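Local coordinates for ferrous iron transport protein B (Legionella pneumophila, PDB 3IBY), which probably transports ferrous iron across the inner membrane in a GTP-driven uptake system, and is represented by its cytosolic GTPase and GDI domains, at residues G41-G46 / Q159-C164; E136-C141 / T251-K256; N184-Q189 / I225-T230. All blocks are in the same frame, centred on the assembly; numbering follows the deposited sequence.

Interaction 1: G41-G46 / Q159-C164; sequences GEFLLG and QSLLHC
The weak bond from Leu162 N to Gln159 O (3.1 Å) lies in the last turn of helix 154-162, where both residues approach Leu45 of strand 37-45. No hydrogen bond crosses between 41-46 and 159-164; the contact is apolar and buries 210 Å² in all. Leu45 supplies 84 Å² of that, and its CB points at the helix. With CG turned anti to the backbone N (chi1 -172°), the isobutyl group extends from the strand so that CG lies 4.1 Å from Leu162 CD1, the two side chains crossing at a slant. The CD2 methyl of Leu45 points at the helix backbone, 4.3 Å from Gln159 N. Gln159 starts out pointing away from the strand, but its chain folds back until OE1 lies 4.5 Å from Leu45 CD1, at the margin of the patch.

Deeper in, the ring of Phe43 takes part by its far end. CZ meets Leu161 CD1 at 3.6 Å, and the methyl sits at the ring edge, close to the ring plane, rather than over a face. Phe43 CG lies between the backbone N and the carbonyl carbon (chi1 61°), a placement that swings the ring toward the helix, far end first. Both are buried: Phe43 also packs on Gln158 and Ile50, Leu161 on Ile88 of strand 86-92. At the surface end, Leu162 touches His48. Phe43 is backbone-bonded to Ile50, so the leucines of the helix meet an antiparallel hairpin, 37-45 with 48-54, in the antiparallel part of the mixed sheet. The last helix of the G domain lying against this hairpin is a feature of the Ras-like P-loop GTPase fold.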
loop_
_atom_site.group_PDB
_atom_site.type_symbol
_atom_site.label_atom_id
_atom_site.label_comp_id
_atom_site.label_asym_id
_atom_site.label_seq_id
_atom_site.Cartn_x
_atom_site.Cartn_y
_atom_site.Cartn_z
ATOM N N GLY A 41 1.300 17.386 6.513
ATOM C CA GLY A 41 2.396 17.993 7.246
ATOM C C GLY A 41 3.771 17.858 6.569
ATOM O O GLY A 41 3.906 17.341 5.467
ATOM N N GLU A 42 4.807 18.345 7.238
ATOM C CA GLU A 42 6.121 18.318 6.644
ATOM C C GLU A 42 7.239 18.303 7.704
ATOM O O GLU A 42 7.036 18.689 8.857
ATOM C CB GLU A 42 6.266 19.455 5.613
ATOM C CG GLU A 42 5.928 20.903 6.124
ATOM C CD GLU A 42 4.449 21.128 6.332
ATOM O OE1 GLU A 42 3.683 20.665 5.465
ATOM O OE2 GLU A 42 4.044 21.732 7.361
ATOM N N PHE A 43 8.400 17.784 7.331
ATOM C CA PHE A 43 9.542 17.906 8.187
ATOM C C PHE A 43 10.792 18.147 7.367
ATOM O O PHE A 43 10.851 17.799 6.204
ATOM C CB PHE A 43 9.666 16.691 9.116
ATOM C CG PHE A 43 9.839 15.382 8.409
ATOM C CD1 PHE A 43 8.750 14.703 7.901
ATOM C CD2 PHE A 43 11.091 14.817 8.262
ATOM C CE1 PHE A 43 8.906 13.499 7.250
ATOM C CE2 PHE A 43 11.266 13.584 7.632
ATOM C CZ PHE A 43 10.169 12.921 7.118
ATOM N N LEU A 44 11.778 18.786 7.983
ATOM C CA LEU A 44 13.089 18.911 7.397
ATOM C C LEU A 44 13.925 17.695 7.767
ATOM O O LEU A 44 13.762 17.133 8.843
ATOM C CB LEU A 44 13.746 20.197 7.874
ATOM C CG LEU A 44 13.119 21.463 7.300
ATOM C CD1 LEU A 44 13.729 22.730 7.942
ATOM C CD2 LEU A 44 13.233 21.497 5.780
ATOM N N LEU A 45 14.794 17.272 6.852
ATOM C CA LEU A 45 15.643 16.105 7.042
ATOM C C LEU A 45 16.964 16.479 6.443
ATOM O O LEU A 45 17.352 16.054 5.336
ATOM C CB LEU A 45 15.041 14.885 6.373
ATOM C CG LEU A 45 15.742 13.543 6.673
ATOM C CD1 LEU A 45 16.481 13.554 8.023
ATOM C CD2 LEU A 45 14.743 12.356 6.604
ATOM N N GLY A 46 17.654 17.315 7.207
ATOM C CA GLY A 46 18.781 18.082 6.724
ATOM C C GLY A 46 18.235 19.259 5.941
ATOM O O GLY A 46 17.321 19.969 6.404
ATOM N N GLN A 159 15.800 8.358 7.597
ATOM C CA GLN A 159 16.967 8.132 6.755
ATOM C C GLN A 159 16.577 7.347 5.492
ATOM O O GLN A 159 16.837 7.779 4.375
ATOM C CB GLN A 159 18.051 7.403 7.533
ATOM C CG GLN A 159 19.417 7.989 7.316
ATOM C CD GLN A 159 19.479 9.439 7.741
ATOM O OE1 GLN A 159 18.886 9.817 8.758
ATOM N NE2 GLN A 159 20.161 10.269 6.947
ATOM N N SER A 160 15.888 6.229 5.677
ATOM C CA SER A 160 15.400 5.432 4.570
ATOM C C SER A 160 14.501 6.211 3.578
ATOM O O SER A 160 14.386 5.814 2.412
ATOM C CB SER A 160 14.617 4.262 5.142
ATOM O OG SER A 160 14.389 3.281 4.172
ATOM N N LEU A 161 13.876 7.305 4.010
ATOM C CA LEU A 161 13.121 8.159 3.095
ATOM C C LEU A 161 13.924 8.820 2.023
ATOM O O LEU A 161 13.460 8.945 0.912
ATOM C CB LEU A 161 12.458 9.282 3.829
ATOM C CG LEU A 161 11.119 8.902 4.381
ATOM C CD1 LEU A 161 10.527 10.198 4.843
ATOM C CD2 LEU A 161 10.268 8.215 3.317
ATOM N N LEU A 162 15.104 9.294 2.374
ATOM C CA LEU A 162 15.993 9.911 1.413
ATOM C C LEU A 162 16.489 8.956 0.322
ATOM O O LEU A 162 16.906 9.403 -0.734
ATOM C CB LEU A 162 17.205 10.504 2.133
ATOM C CG LEU A 162 16.933 11.714 3.010
ATOM C CD1 LEU A 162 18.210 12.081 3.748
ATOM C CD2 LEU A 162 16.428 12.872 2.182
ATOM N N HIS A 163 16.484 7.654 0.581
ATOM C CA HIS A 163 16.948 6.670 -0.409
ATOM C C HIS A 163 15.775 5.807 -0.895
ATOM O O HIS A 163 15.951 4.643 -1.257
ATOM C CB HIS A 163 18.056 5.794 0.184
ATOM C CG HIS A 163 18.988 6.533 1.090
ATOM N ND1 HIS A 163 19.740 7.607 0.667
ATOM C CD2 HIS A 163 19.291 6.355 2.399
ATOM C CE1 HIS A 163 20.472 8.055 1.674
ATOM N NE2 HIS A 163 20.215 7.316 2.737
ATOM N N CYS A 164 14.578 6.383 -0.902
ATOM C CA CYS A 164 13.394 5.680 -1.359
ATOM C C CYS A 164 13.034 6.220 -2.715
ATOM O O CYS A 164 12.045 6.948 -2.866
ATOM C CB CYS A 164 12.237 5.890 -0.391
ATOM S SG CYS A 164 10.777 4.891 -0.789
#

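Interaction 2: E136-C141 / T251-K256; sequences ESLLGC and TLVQKK
Leu138 lays its CD1 methyl over the side chain of Leu252, 3.7 Å from Leu252 CD1 and 4.1 Å from Leu252 CB, the two leucines crossing at about a right angle. The same methyl lies 4.3 Å from Val253 CG2, so one branch of Leu138 serves two successive residues near the end of the long helix 234-253. Leu138 CG stands anti to the carbonyl carbon (chi1 -71°), which directs the isobutyl group outward from helix 132-139 across the gap. The contact is small, 113 Å², and no hydrogen bond crosses it. Leu252 is on the surface while Val253 is buried, giving the patch an outer and an inner side.

Helix 132-139 stops just beyond Leu138: Gly140, with positive phi, turns the chain away, although Gly140 N still bonds Glu136 O at 3.0 Å.

Val253 also packs on Leu135 and Lys134 of helix 132-139, on Ile130 and on Leu96 of helix 96-106. From there the chain passes into strand 254-255, antiparallel to 129-130, and the end of helix 234-253 is thereby seated against the G domain between helices 96-106 and 132-139.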
loop_
_atom_site.group_PDB
_atom_site.type_symbol
_atom_site.label_atom_id
_atom_site.label_comp_id
_atom_site.label_asym_id
_atom_site.label_seq_id
_atom_site.Cartn_x
_atom_site.Cartn_y
_atom_site.Cartn_z
ATOM N N GLU A 136 12.043 -8.105 4.515
ATOM C CA GLU A 136 12.651 -7.197 3.556
ATOM C C GLU A 136 13.192 -7.941 2.330
ATOM O O GLU A 136 13.020 -7.498 1.191
ATOM C CB GLU A 136 13.749 -6.343 4.243
ATOM C CG GLU A 136 14.553 -5.441 3.287
ATOM C CD GLU A 136 15.419 -4.358 3.989
ATOM O OE1 GLU A 136 14.988 -3.680 4.953
ATOM O OE2 GLU A 136 16.567 -4.182 3.533
ATOM N N SER A 137 13.843 -9.071 2.542
ATOM C CA SER A 137 14.399 -9.825 1.416
ATOM C C SER A 137 13.260 -10.282 0.501
ATOM O O SER A 137 13.343 -10.150 -0.708
ATOM C CB SER A 137 15.207 -11.022 1.905
ATOM O OG SER A 137 15.818 -11.697 0.806
ATOM N N LEU A 138 12.189 -10.809 1.089
ATOM C CA LEU A 138 11.020 -11.258 0.331
ATOM C C LEU A 138 10.295 -10.105 -0.354
ATOM O O LEU A 138 10.049 -10.182 -1.548
ATOM C CB LEU A 138 10.026 -12.000 1.231
ATOM C CG LEU A 138 10.458 -13.371 1.703
ATOM C CD1 LEU A 138 9.481 -13.957 2.758
ATOM C CD2 LEU A 138 10.584 -14.284 0.473
ATOM N N LEU A 139 9.951 -9.051 0.390
ATOM C CA LEU A 139 9.136 -7.941 -0.158
ATOM C C LEU A 139 9.893 -7.012 -1.131
ATOM O O LEU A 139 9.261 -6.215 -1.863
ATOM C CB LEU A 139 8.553 -7.057 0.966
ATOM C CG LEU A 139 7.522 -7.613 1.953
ATOM C CD1 LEU A 139 6.980 -6.501 2.847
ATOM C CD2 LEU A 139 6.402 -8.353 1.243
ATOM N N GLY A 140 11.227 -7.054 -1.111
ATOM C CA GLY A 140 12.022 -6.188 -1.983
ATOM C C GLY A 140 11.996 -4.691 -1.693
ATOM O O GLY A 140 12.296 -3.906 -2.555
ATOM N N CYS A 141 11.644 -4.280 -0.483
ATOM C CA CYS A 141 11.739 -2.862 -0.083
ATOM C C CYS A 141 12.259 -2.759 1.331
ATOM O O CYS A 141 12.130 -3.717 2.090
ATOM C CB CYS A 141 10.379 -2.212 -0.120
ATOM S SG CYS A 141 9.211 -2.789 1.160
ATOM N N THR A 251 4.363 -17.077 6.990
ATOM C CA THR A 251 4.910 -18.353 7.496
ATOM C C THR A 251 6.479 -18.443 7.468
ATOM O O THR A 251 7.071 -19.141 8.259
ATOM C CB THR A 251 4.249 -19.554 6.749
ATOM O OG1 THR A 251 4.217 -19.273 5.354
ATOM C CG2 THR A 251 2.793 -19.771 7.182
ATOM N N LEU A 252 7.138 -17.717 6.576
ATOM C CA LEU A 252 8.609 -17.628 6.533
ATOM C C LEU A 252 9.217 -16.620 7.534
ATOM O O LEU A 252 10.389 -16.701 7.893
ATOM C CB LEU A 252 9.051 -17.227 5.116
ATOM C CG LEU A 252 8.807 -18.236 3.986
ATOM C CD1 LEU A 252 8.927 -17.594 2.624
ATOM C CD2 LEU A 252 9.777 -19.374 4.122
ATOM N N VAL A 253 8.422 -15.663 7.977
ATOM C CA VAL A 253 8.961 -14.516 8.679
ATOM C C VAL A 253 8.453 -14.420 10.122
ATOM O O VAL A 253 9.103 -13.827 10.986
ATOM C CB VAL A 253 8.639 -13.213 7.884
ATOM C CG1 VAL A 253 8.320 -12.050 8.831
ATOM C CG2 VAL A 253 9.784 -12.875 6.927
ATOM N N GLN A 254 7.313 -15.025 10.398
ATOM C CA GLN A 254 6.665 -14.806 11.666
ATOM C C GLN A 254 6.460 -16.124 12.362
ATOM O O GLN A 254 5.894 -17.037 11.766
ATOM C CB GLN A 254 5.327 -14.162 11.403
ATOM C CG GLN A 254 4.411 -14.052 12.576
ATOM C CD GLN A 254 3.414 -12.935 12.330
ATOM O OE1 GLN A 254 2.258 -13.168 12.006
ATOM N NE2 GLN A 254 3.891 -11.710 12.415
ATOM N N LYS A 255 6.905 -16.227 13.610
ATOM C CA LYS A 255 6.506 -17.346 14.443
ATOM C C LYS A 255 5.652 -16.891 15.634
ATOM O O LYS A 255 5.889 -15.830 16.242
ATOM C CB LYS A 255 7.699 -18.206 14.894
ATOM C CG LYS A 255 9.074 -17.565 14.749
ATOM C CD LYS A 255 10.181 -18.526 15.237
ATOM C CE LYS A 255 10.967 -17.932 16.392
ATOM N NZ LYS A 255 11.734 -16.789 15.880
ATOM N N LYS A 256 4.650 -17.732 15.921
ATOM C CA LYS A 256 3.705 -17.586 17.037
ATOM C C LYS A 256 2.912 -16.280 16.935
ATOM O O LYS A 256 2.623 -15.798 15.831
ATOM C CB LYS A 256 4.420 -17.716 18.387
ATOM C CG LYS A 256 5.310 -18.974 18.514
ATOM C CD LYS A 256 4.742 -20.035 19.482
ATOM C CE LYS A 256 3.741 -20.973 18.805
ATOM N NZ LYS A 256 3.534 -22.194 19.643
ATOM O OXT LYS A 256 2.535 -15.695 17.955
#

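Interaction 3: N184-Q189 / I225-T230; sequences NDLENQ and IKLQET
Leu186 and Leu227 make the apolar part of the contact, reaching toward each other tip to tip. Leu186 CD2 faces both methyls of its partner, 4.1 Å from Leu227 CD1 and 4.2 Å from Leu227 CD2. The CB of Leu186 already points at the opposing helix, and CG, anti to the backbone N (chi1 -157°), carries it further across. Leu227 leaves its helix more obliquely and turns its methyls inward only at the end, with CG anti to the carbonyl carbon. Both leucines are buried, and both also pack on Leu207 of helix 197-209; Leu186 touches Leu223 and Leu227 touches Ile182 as well. Three helices thus share one apolar seam. They belong to the helical domain that follows the G domain in FeoB, the part described as a GDI domain by analogy with inhibitors of nucleotide dissociation, and this contact lies away from the predicted GTP-binding residues.

The polar approach is made nearer the surface by Gln189 and Lys226, which come from opposite directions. Gln189 extends straight out, while Lys226 bends along its chain and brings NZ to 3.8 Å from Gln189 CD, off to one side of the amide and raised from its plane. Asp185, one turn earlier on the same helix, carries the opposite charge, but its OD1 is 6.8 Å from Lys226 NZ, so any effect on the ammonium group would be through space.

Bonds within each segment hold its shape. Gln189 N bonds Asp185 O at 2.8 Å. Toward the end of helix 219-229, Leu227 O receives two donors from one residue: Thr230 OG1 at 2.7 Å, making a C=O...donor angle of 147° and tilted 23° from the carbonyl plane, and, weakly, Thr230 N at 3.4 Å.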
loop_
_atom_site.group_PDB
_atom_site.type_symbol
_atom_site.label_atom_id
_atom_site.label_comp_id
_atom_site.label_asym_id
_atom_site.label_seq_id
_atom_site.Cartn_x
_atom_site.Cartn_y
_atom_site.Cartn_z
ATOM N N ASN A 184 -3.783 -10.626 -18.532
ATOM C CA ASN A 184 -2.844 -10.164 -19.558
ATOM C C ASN A 184 -3.563 -9.523 -20.766
ATOM O O ASN A 184 -3.026 -8.591 -21.385
ATOM C CB ASN A 184 -1.878 -11.283 -19.995
ATOM C CG ASN A 184 -1.050 -11.846 -18.839
ATOM O OD1 ASN A 184 -0.733 -11.167 -17.867
ATOM N ND2 ASN A 184 -0.711 -13.102 -18.947
ATOM N N ASP A 185 -4.768 -10.010 -21.101
ATOM C CA ASP A 185 -5.625 -9.352 -22.122
ATOM C C ASP A 185 -6.043 -7.969 -21.604
ATOM O O ASP A 185 -5.955 -6.959 -22.296
ATOM C CB ASP A 185 -6.882 -10.183 -22.475
ATOM C CG ASP A 185 -6.633 -11.217 -23.590
ATOM O OD1 ASP A 185 -7.410 -12.203 -23.689
ATOM O OD2 ASP A 185 -5.660 -11.055 -24.364
ATOM N N LEU A 186 -6.480 -7.939 -20.362
ATOM C CA LEU A 186 -6.924 -6.720 -19.749
ATOM C C LEU A 186 -5.790 -5.688 -19.747
ATOM O O LEU A 186 -5.987 -4.579 -20.238
ATOM C CB LEU A 186 -7.431 -7.029 -18.348
ATOM C CG LEU A 186 -8.398 -6.042 -17.745
ATOM C CD1 LEU A 186 -9.623 -5.913 -18.620
ATOM C CD2 LEU A 186 -8.761 -6.504 -16.350
ATOM N N GLU A 187 -4.604 -6.070 -19.261
ATOM C CA GLU A 187 -3.430 -5.184 -19.311
ATOM C C GLU A 187 -3.162 -4.635 -20.708
ATOM O O GLU A 187 -2.871 -3.460 -20.870
ATOM C CB GLU A 187 -2.152 -5.862 -18.773
ATOM C CG GLU A 187 -0.923 -4.910 -18.713
ATOM C CD GLU A 187 0.314 -5.442 -17.919
ATOM O OE1 GLU A 187 0.559 -6.664 -17.877
ATOM O OE2 GLU A 187 1.077 -4.614 -17.349
ATOM N N ASN A 188 -3.265 -5.472 -21.721
ATOM C CA ASN A 188 -2.944 -5.038 -23.085
ATOM C C ASN A 188 -4.017 -4.140 -23.715
ATOM O O ASN A 188 -3.706 -3.135 -24.344
ATOM C CB ASN A 188 -2.663 -6.278 -23.951
ATOM C CG ASN A 188 -1.357 -6.996 -23.541
ATOM O OD1 ASN A 188 -1.313 -8.235 -23.409
ATOM N ND2 ASN A 188 -0.288 -6.203 -23.337
ATOM N N GLN A 189 -5.281 -4.513 -23.548
ATOM C CA GLN A 189 -6.409 -3.635 -23.851
ATOM C C GLN A 189 -6.080 -2.205 -23.356
ATOM O O GLN A 189 -6.118 -1.242 -24.144
ATOM C CB GLN A 189 -7.666 -4.176 -23.154
ATOM C CG GLN A 189 -9.044 -3.909 -23.811
ATOM C CD GLN A 189 -10.169 -4.861 -23.253
ATOM O OE1 GLN A 189 -9.905 -5.746 -22.430
ATOM N NE2 GLN A 189 -11.412 -4.672 -23.723
ATOM N N ILE A 225 -18.474 -5.595 -16.871
ATOM C CA ILE A 225 -19.474 -6.573 -17.246
ATOM C C ILE A 225 -18.783 -7.625 -18.091
ATOM O O ILE A 225 -19.088 -8.818 -17.961
ATOM C CB ILE A 225 -20.705 -5.969 -17.912
ATOM C CG1 ILE A 225 -20.312 -4.940 -18.975
ATOM C CG2 ILE A 225 -21.563 -5.351 -16.846
ATOM C CD1 ILE A 225 -21.465 -4.305 -19.684
ATOM N N LYS A 226 -17.810 -7.192 -18.889
ATOM C CA LYS A 226 -17.022 -8.111 -19.683
ATOM C C LYS A 226 -16.319 -9.146 -18.804
ATOM O O LYS A 226 -16.183 -10.303 -19.204
ATOM C CB LYS A 226 -15.986 -7.360 -20.501
ATOM C CG LYS A 226 -15.274 -8.213 -21.548
ATOM C CD LYS A 226 -13.787 -7.908 -21.583
ATOM C CE LYS A 226 -13.070 -8.683 -22.674
ATOM N NZ LYS A 226 -12.511 -7.782 -23.739
ATOM N N LEU A 227 -15.872 -8.747 -17.617
ATOM C CA LEU A 227 -15.178 -9.684 -16.705
ATOM C C LEU A 227 -16.147 -10.685 -16.047
ATOM O O LEU A 227 -15.801 -11.853 -15.868
ATOM C CB LEU A 227 -14.350 -8.928 -15.660
ATOM C CG LEU A 227 -13.093 -8.223 -16.220
ATOM C CD1 LEU A 227 -12.653 -7.039 -15.336
ATOM C CD2 LEU A 227 -11.917 -9.208 -16.437
ATOM N N GLN A 228 -17.360 -10.223 -15.731
ATOM C CA GLN A 228 -18.460 -11.097 -15.287
ATOM C C GLN A 228 -18.919 -12.111 -16.353
ATOM O O GLN A 228 -19.223 -13.281 -16.024
ATOM C CB GLN A 228 -19.677 -10.265 -14.837
ATOM C CG GLN A 228 -19.778 -10.009 -13.335
ATOM C CD GLN A 228 -19.373 -8.611 -12.966
ATOM O OE1 GLN A 228 -19.952 -7.640 -13.465
ATOM N NE2 GLN A 228 -18.377 -8.490 -12.083
ATOM N N GLU A 229 -18.987 -11.682 -17.616
ATOM C CA GLU A 229 -19.433 -12.585 -18.676
ATOM C C GLU A 229 -18.436 -13.730 -18.888
ATOM O O GLU A 229 -18.813 -14.754 -19.463
ATOM C CB GLU A 229 -19.705 -11.868 -20.020
ATOM C CG GLU A 229 -20.675 -12.651 -20.948
ATOM C CD GLU A 229 -20.274 -12.668 -22.419
ATOM O OE1 GLU A 229 -19.748 -11.636 -22.891
ATOM O OE2 GLU A 229 -20.510 -13.699 -23.115
ATOM N N THR A 230 -17.181 -13.586 -18.447
ATOM C CA THR A 230 -16.270 -14.734 -18.502
ATOM C C THR A 230 -16.678 -15.775 -17.449
ATOM O O THR A 230 -16.147 -16.894 -17.459
ATOM C CB THR A 230 -14.791 -14.375 -18.295
ATOM O OG1 THR A 230 -14.582 -14.038 -16.917
ATOM C CG2 THR A 230 -14.348 -13.239 -19.248
#

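How the interactions relate
All three contacts are partly buried, with no clear hydrogen bond across any. Interactions 1 and 2 are chiefly apolar; interaction 3 is about half polar side chain by area. Interaction 1 is the largest and works within the G domain, setting its last helix against a hairpin of the sheet, with an aromatic ring innermost. Interaction 2 is the smallest and ties the G domain to the closing helix of the helical domain. Interaction 3 pairs two helices of that domain, and alone adds a lysine, on its exposed side. No helix or strand is common to two of them, though helix 219-229 leads into helix 234-253. Interactions 1 and 3 lie on opposite sides of the chain's centre.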